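Local coordinates for p-47 protein (Clostridium botulinum, PDB 6EKT), which may form part of a progenitor toxin complex that protects botulinum neurotoxin in the host gut, and is built like tubular lipid-binding (TULIP) proteins, at residues Y45-Y55 against N164-Y175. Numbering follows the deposited sequence.
Sequences YITKNNIQFLY and NAFIQNEKQISY
Phe53 and Asn169 each turn CG beside the backbone N (chi1 -71° and -74°), which lays Asn169 CB over one face of the Phe53 ring, toward its rim, while the amide, nearly parallel to the ring, runs on past Phe53 CB. Asn169 CB is 3.7 Å from the ring centroid, a CH-pi contact. An edge of the same ring points into the face of Phe166, with centroids 4.9 Å apart in an edge-to-face pair. Ile173 CG1 meets the ring at its edge, 3.8 Å from Phe53 CZ.

The Asn169 amide lies just past the end of helix 152-168 and ties it to strand 52-57. Asn169 ND2 gives one hydrogen bond back to Ala165 O and one across to Leu54 O (3.0 Å), reaching the Leu54 oxygen from above the carbonyl plane. Its OD1 accepts from Gln172 NE2. A water that accepts from Leu54 N also lies by this OD1, at a doubtfully short distance. Gln172 NE2 in turn donates to Gln52 O at 2.8 Å. These bonds fix the rotation of both amides.

At one end, Asn164 CB sits over the centre of the Tyr55 ring, 3.5 Å from the centroid, with its amide stacked on the ring; its OD1 is hydrogen-bonded to Lys160. At the other end, the Tyr45 ring has Tyr175 CB over one face and Asn49 ND2 over the other, and the Tyr175 ring turns its edge to it in an offset edge-to-face pair. Tyr45 OH accepts from Ser174 N (2.8 Å).

The link joins the C-terminal end of helix 152-168 and the loop after it to the last turn of helix 35-49, closed by a Schellman motif at Asn50, and to edge strand 52-57. Trp71, Phe68 of strand 62-68 and Ile139 of strand 124-141 continue the apolar packing.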
# COMPACT_ATOMS: atom_id res chain seq x y z
N TYR A 45 1.05 -6.75 -25.85
CA TYR A 45 2.07 -7.80 -25.81
C TYR A 45 1.75 -8.96 -26.75
O TYR A 45 2.64 -9.42 -27.46
CB TYR A 45 2.26 -8.34 -24.39
CG TYR A 45 3.40 -9.33 -24.26
CD1 TYR A 45 4.70 -8.89 -23.94
CD2 TYR A 45 3.20 -10.71 -24.43
CE1 TYR A 45 5.75 -9.80 -23.81
CE2 TYR A 45 4.24 -11.62 -24.30
CZ TYR A 45 5.51 -11.15 -23.98
OH TYR A 45 6.55 -12.04 -23.85
N ILE A 46 0.51 -9.45 -26.70
CA ILE A 46 0.05 -10.53 -27.59
C ILE A 46 0.08 -10.14 -29.09
O ILE A 46 0.60 -10.89 -29.92
CB ILE A 46 -1.32 -11.12 -27.15
CG1 ILE A 46 -1.22 -11.76 -25.74
CG2 ILE A 46 -1.85 -12.17 -28.14
CD1 ILE A 46 -0.21 -12.88 -25.58
N THR A 47 -0.49 -8.97 -29.40
CA THR A 47 -0.47 -8.42 -30.77
C THR A 47 0.96 -8.19 -31.30
O THR A 47 1.30 -8.70 -32.37
CB THR A 47 -1.34 -7.13 -30.87
OG1 THR A 47 -2.69 -7.44 -30.50
CG2 THR A 47 -1.33 -6.54 -32.30
N LYS A 48 1.78 -7.44 -30.55
CA LYS A 48 3.12 -7.03 -31.02
C LYS A 48 4.06 -8.22 -31.29
O LYS A 48 4.93 -8.14 -32.15
CB LYS A 48 3.78 -6.04 -30.05
CG LYS A 48 4.73 -5.07 -30.72
CD LYS A 48 5.76 -4.46 -29.79
CE LYS A 48 6.88 -3.85 -30.62
NZ LYS A 48 7.91 -3.16 -29.80
N ASN A 49 3.86 -9.31 -30.55
CA ASN A 49 4.75 -10.47 -30.66
C ASN A 49 4.22 -11.58 -31.57
O ASN A 49 4.92 -12.58 -31.80
CB ASN A 49 5.09 -11.00 -29.26
CG ASN A 49 6.14 -10.16 -28.56
OD1 ASN A 49 7.31 -10.18 -28.92
ND2 ASN A 49 5.71 -9.42 -27.53
N ASN A 50 3.00 -11.39 -32.09
CA ASN A 50 2.30 -12.34 -32.99
C ASN A 50 2.42 -13.79 -32.52
O ASN A 50 2.89 -14.66 -33.26
CB ASN A 50 2.77 -12.19 -34.44
CG ASN A 50 2.57 -10.80 -34.97
OD1 ASN A 50 1.50 -10.45 -35.48
ND2 ASN A 50 3.61 -9.98 -34.86
N ILE A 51 2.01 -14.01 -31.28
CA ILE A 51 2.20 -15.28 -30.59
C ILE A 51 1.45 -16.40 -31.30
O ILE A 51 0.23 -16.32 -31.51
CB ILE A 51 1.77 -15.19 -29.10
CG1 ILE A 51 2.47 -14.03 -28.37
CG2 ILE A 51 1.95 -16.53 -28.39
CD1 ILE A 51 3.97 -14.20 -28.15
N GLN A 52 2.21 -17.42 -31.69
CA GLN A 52 1.63 -18.70 -32.11
C GLN A 52 2.28 -19.88 -31.38
O GLN A 52 3.49 -19.90 -31.17
CB GLN A 52 1.63 -18.86 -33.63
CG GLN A 52 2.99 -19.00 -34.32
CD GLN A 52 2.85 -19.58 -35.72
OE1 GLN A 52 3.20 -20.73 -35.97
NE2 GLN A 52 2.30 -18.79 -36.64
N PHE A 53 1.43 -20.83 -30.98
CA PHE A 53 1.88 -22.03 -30.29
C PHE A 53 1.71 -23.21 -31.24
O PHE A 53 0.60 -23.45 -31.74
CB PHE A 53 1.05 -22.30 -29.00
CG PHE A 53 1.31 -21.34 -27.84
CD1 PHE A 53 2.31 -20.36 -27.88
CD2 PHE A 53 0.53 -21.45 -26.68
CE1 PHE A 53 2.52 -19.51 -26.78
CE2 PHE A 53 0.74 -20.61 -25.59
CZ PHE A 53 1.73 -19.64 -25.64
N LEU A 54 2.81 -23.93 -31.47
CA LEU A 54 2.81 -25.23 -32.16
C LEU A 54 3.25 -26.35 -31.22
O LEU A 54 4.12 -26.17 -30.37
CB LEU A 54 3.77 -25.21 -33.37
CG LEU A 54 3.68 -24.13 -34.44
CD1 LEU A 54 4.96 -24.04 -35.27
CD2 LEU A 54 2.51 -24.43 -35.36
N TYR A 55 2.64 -27.52 -31.42
CA TYR A 55 3.04 -28.75 -30.75
C TYR A 55 2.82 -29.94 -31.69
O TYR A 55 1.77 -30.03 -32.34
CB TYR A 55 2.29 -28.95 -29.42
CG TYR A 55 2.50 -30.32 -28.82
CD1 TYR A 55 3.63 -30.60 -28.03
CD2 TYR A 55 1.60 -31.36 -29.07
CE1 TYR A 55 3.84 -31.87 -27.49
CE2 TYR A 55 1.80 -32.62 -28.54
CZ TYR A 55 2.92 -32.87 -27.76
OH TYR A 55 3.10 -34.13 -27.24
N ASN A 164 -0.46 -29.28 -23.87
CA ASN A 164 0.81 -29.65 -24.50
C ASN A 164 1.44 -28.42 -25.12
O ASN A 164 2.62 -28.14 -24.87
CB ASN A 164 0.61 -30.69 -25.61
CG ASN A 164 0.59 -32.11 -25.11
OD1 ASN A 164 -0.15 -32.93 -25.64
ND2 ASN A 164 1.40 -32.43 -24.11
N ALA A 165 0.64 -27.69 -25.90
CA ALA A 165 1.12 -26.53 -26.62
C ALA A 165 1.55 -25.38 -25.67
O ALA A 165 2.62 -24.78 -25.87
CB ALA A 165 0.09 -26.06 -27.64
N PHE A 166 0.77 -25.12 -24.63
CA PHE A 166 1.14 -24.08 -23.66
C PHE A 166 2.47 -24.38 -22.97
O PHE A 166 3.39 -23.55 -23.02
CB PHE A 166 0.02 -23.81 -22.64
CG PHE A 166 -1.00 -22.80 -23.12
CD1 PHE A 166 -1.77 -23.04 -24.26
CD2 PHE A 166 -1.18 -21.60 -22.43
CE1 PHE A 166 -2.69 -22.10 -24.71
CE2 PHE A 166 -2.10 -20.65 -22.88
CZ PHE A 166 -2.86 -20.91 -24.02
N ILE A 167 2.58 -25.57 -22.38
CA ILE A 167 3.80 -25.95 -21.66
C ILE A 167 5.02 -25.93 -22.60
O ILE A 167 6.06 -25.35 -22.24
CB ILE A 167 3.66 -27.27 -20.87
CG1 ILE A 167 2.72 -27.06 -19.68
CG2 ILE A 167 5.02 -27.79 -20.39
CD1 ILE A 167 2.04 -28.32 -19.18
N GLN A 168 4.89 -26.50 -23.80
CA GLN A 168 6.02 -26.51 -24.72
C GLN A 168 6.44 -25.11 -25.20
O GLN A 168 7.61 -24.91 -25.53
CB GLN A 168 5.77 -27.47 -25.89
CG GLN A 168 7.06 -27.89 -26.60
CD GLN A 168 6.80 -28.43 -27.97
OE1 GLN A 168 6.51 -27.68 -28.89
NE2 GLN A 168 6.89 -29.75 -28.12
N ASN A 169 5.52 -24.15 -25.20
CA ASN A 169 5.79 -22.79 -25.69
C ASN A 169 5.91 -21.75 -24.56
O ASN A 169 5.79 -20.54 -24.80
CB ASN A 169 4.69 -22.36 -26.65
CG ASN A 169 4.79 -23.03 -27.99
OD1 ASN A 169 5.52 -22.58 -28.87
ND2 ASN A 169 4.05 -24.12 -28.16
N GLU A 170 6.17 -22.24 -23.35
CA GLU A 170 6.27 -21.41 -22.15
C GLU A 170 7.28 -20.23 -22.30
O GLU A 170 6.96 -19.12 -21.92
CB GLU A 170 6.54 -22.33 -20.94
CG GLU A 170 7.24 -21.73 -19.75
CD GLU A 170 8.73 -22.02 -19.74
OE1 GLU A 170 9.11 -23.19 -19.97
OE2 GLU A 170 9.51 -21.08 -19.48
N LYS A 171 8.43 -20.48 -22.93
CA LYS A 171 9.45 -19.44 -23.14
C LYS A 171 8.99 -18.24 -23.97
O LYS A 171 9.58 -17.17 -23.90
CB LYS A 171 10.73 -20.03 -23.74
CG LYS A 171 11.43 -21.06 -22.85
CD LYS A 171 12.20 -20.42 -21.70
CE LYS A 171 12.67 -21.47 -20.68
NZ LYS A 171 13.59 -22.48 -21.26
N GLN A 172 7.91 -18.41 -24.73
CA GLN A 172 7.38 -17.35 -25.59
C GLN A 172 6.64 -16.24 -24.86
O GLN A 172 6.52 -15.13 -25.38
CB GLN A 172 6.43 -17.93 -26.62
CG GLN A 172 7.10 -18.55 -27.82
CD GLN A 172 6.22 -18.42 -29.03
OE1 GLN A 172 6.02 -17.31 -29.54
NE2 GLN A 172 5.68 -19.53 -29.50
N ILE A 173 6.10 -16.57 -23.69
CA ILE A 173 5.34 -15.64 -22.88
C ILE A 173 6.25 -15.19 -21.74
O ILE A 173 6.61 -16.00 -20.88
CB ILE A 173 4.03 -16.27 -22.34
CG1 ILE A 173 3.17 -16.87 -23.48
CG2 ILE A 173 3.26 -15.30 -21.44
CD1 ILE A 173 2.62 -15.88 -24.50
N SER A 174 6.65 -13.91 -21.78
CA SER A 174 7.43 -13.26 -20.72
C SER A 174 6.79 -11.93 -20.33
O SER A 174 7.51 -10.98 -20.00
CB SER A 174 8.86 -12.94 -21.18
OG SER A 174 9.47 -14.00 -21.87
N TYR A 175 5.46 -11.84 -20.35
CA TYR A 175 4.81 -10.60 -19.93
C TYR A 175 5.07 -10.34 -18.44
O TYR A 175 4.90 -11.24 -17.60
CB TYR A 175 3.31 -10.57 -20.26
CG TYR A 175 2.68 -9.27 -19.83
CD1 TYR A 175 2.78 -8.12 -20.62
CD2 TYR A 175 2.03 -9.17 -18.59
CE1 TYR A 175 2.23 -6.92 -20.21
CE2 TYR A 175 1.47 -7.98 -18.17
CZ TYR A 175 1.57 -6.86 -18.97
OH TYR A 175 1.02 -5.67 -18.54
O HOH W 1 5.51 -23.19 -31.26